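N-acetylmuramoyl-L-alanine amidase (PDB 4RN7) probably hydrolyses the amide link between N-acetylmuramic acid and L-alanine in peptidoglycan through its zinc-binding amidase domain, the part crystallised here. Local coordinates at residues A40-K45 with Y166-A171. Residues are numbered along the deposited sequence; the frame is centred on the assembly and turned at random. Where two conformers were deposited one is given.
Sequences ANKLSK and YQDQLA
The carboxylate of D168 is the flat group that meets K42, and NZ of K42 reaches D168 OD1 obliquely, 38° out of the carboxylate plane. OD1 takes the ammonium at 2.7 Å from NZ, whereas OD2 lies 4.0 Å from the same nitrogen, so the salt bridge, which is also a hydrogen bond, is one-pronged. The side chains cross at about a right angle. D168 contributes by placing CG anti to its backbone N (chi1 -174°), which carries the carboxylate nearer to helix 28-44 than the direction of its CB would suggest. K42 runs almost fully extended from its own helix and turns at the last torsion (chi4 -53°), bringing NZ to OD1. The methylenes behind the charge pass over A171, with CE of K42 3.9 Å from A171 CB. The nearest CA atoms, those of K42 and A171, are 7.7 Å apart, and only 135 Å² is buried: within the two segments, K42 is what spans the gap. Helices 28-44 and 164-185 also meet elsewhere, through L43 on V175 and L170 on I35, and OE1 of Q167 accepts a hydrogen bond from NZ of K38, one turn before K42 on helix 28-44. Away from the zinc site, this partly buried pairing joins two helices of the amidase domain through charge at the lysine's end and hydrocarbon along its stem; the carboxylate would probably favour a protonated K42.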
# COMPACT_ATOMS: atom_id res chain seq x y z
N ALA A 40 -9.40 3.04 -1.22
CA ALA A 40 -9.92 4.41 -1.16
C ALA A 40 -11.44 4.45 -0.97
O ALA A 40 -11.95 5.23 -0.16
CB ALA A 40 -9.52 5.21 -2.41
N ASN A 41 -12.15 3.63 -1.72
CA ASN A 41 -13.61 3.59 -1.62
C ASN A 41 -14.07 3.17 -0.23
O ASN A 41 -15.02 3.73 0.30
CB ASN A 41 -14.21 2.67 -2.68
CG ASN A 41 -15.73 2.68 -2.67
OD1 ASN A 41 -16.37 1.65 -2.51
ND2 ASN A 41 -16.31 3.87 -2.82
N LYS A 42 -13.39 2.18 0.35
CA LYS A 42 -13.76 1.71 1.69
C LYS A 42 -13.48 2.75 2.77
O LYS A 42 -14.30 2.96 3.66
CB LYS A 42 -13.05 0.39 2.02
CG LYS A 42 -13.54 -0.81 1.23
CD LYS A 42 -12.89 -2.10 1.76
CE LYS A 42 -13.13 -3.28 0.82
NZ LYS A 42 -14.57 -3.49 0.49
N LEU A 43 -12.31 3.40 2.70
CA LEU A 43 -11.97 4.42 3.68
C LEU A 43 -12.92 5.61 3.62
O LEU A 43 -13.30 6.16 4.65
CB LEU A 43 -10.53 4.90 3.48
CG LEU A 43 -9.46 3.92 3.95
CD1 LEU A 43 -8.09 4.34 3.42
CD2 LEU A 43 -9.44 3.86 5.48
N SER A 44 -13.31 5.99 2.41
CA SER A 44 -14.16 7.17 2.23
C SER A 44 -15.54 6.99 2.86
O SER A 44 -16.23 7.97 3.13
CB SER A 44 -14.29 7.52 0.75
OG SER A 44 -15.23 6.68 0.12
N LYS A 45 -15.92 5.74 3.13
CA LYS A 45 -17.22 5.45 3.75
C LYS A 45 -17.19 5.63 5.26
O LYS A 45 -18.24 5.76 5.90
CB LYS A 45 -17.68 4.02 3.41
CG LYS A 45 -17.92 3.77 1.92
CD LYS A 45 -18.54 2.39 1.68
N TYR A 166 -10.28 -11.35 -3.65
CA TYR A 166 -9.04 -11.27 -2.91
C TYR A 166 -8.65 -9.81 -2.72
O TYR A 166 -8.22 -9.41 -1.64
CB TYR A 166 -7.94 -11.99 -3.67
CG TYR A 166 -6.66 -12.05 -2.91
CD1 TYR A 166 -6.48 -12.97 -1.89
CD2 TYR A 166 -5.62 -11.17 -3.20
CE1 TYR A 166 -5.31 -13.04 -1.19
CE2 TYR A 166 -4.43 -11.24 -2.49
CZ TYR A 166 -4.29 -12.17 -1.49
OH TYR A 166 -3.13 -12.26 -0.77
N GLN A 167 -8.78 -9.01 -3.76
CA GLN A 167 -8.47 -7.59 -3.62
C GLN A 167 -9.38 -6.95 -2.57
O GLN A 167 -8.95 -6.09 -1.81
CB GLN A 167 -8.62 -6.87 -4.96
CG GLN A 167 -7.50 -7.18 -5.95
CD GLN A 167 -7.72 -6.45 -7.26
OE1 GLN A 167 -8.62 -5.64 -7.38
NE2 GLN A 167 -6.89 -6.75 -8.25
N ASP A 168 -10.63 -7.40 -2.52
CA ASP A 168 -11.59 -6.84 -1.58
C ASP A 168 -11.23 -7.17 -0.13
O ASP A 168 -11.29 -6.32 0.75
CB ASP A 168 -12.99 -7.37 -1.90
CG ASP A 168 -14.06 -6.73 -1.06
OD1 ASP A 168 -14.38 -5.56 -1.31
OD2 ASP A 168 -14.57 -7.40 -0.14
N GLN A 169 -10.85 -8.42 0.10
CA GLN A 169 -10.44 -8.88 1.42
C GLN A 169 -9.20 -8.13 1.87
O GLN A 169 -9.11 -7.70 3.01
CB GLN A 169 -10.11 -10.36 1.40
CG GLN A 169 -11.28 -11.26 1.17
CD GLN A 169 -10.87 -12.71 1.28
OE1 GLN A 169 -10.99 -13.33 2.34
NE2 GLN A 169 -10.35 -13.26 0.19
N LEU A 170 -8.24 -8.00 0.96
CA LEU A 170 -6.98 -7.32 1.25
C LEU A 170 -7.26 -5.87 1.61
O LEU A 170 -6.75 -5.36 2.61
CB LEU A 170 -6.04 -7.43 0.04
CG LEU A 170 -4.79 -6.56 0.04
CD1 LEU A 170 -3.93 -6.86 1.26
CD2 LEU A 170 -4.02 -6.77 -1.25
N ALA A 171 -8.09 -5.21 0.80
CA ALA A 171 -8.45 -3.83 1.06
C ALA A 171 -9.16 -3.69 2.40
O ALA A 171 -8.89 -2.75 3.15
CB ALA A 171 -9.30 -3.25 -0.07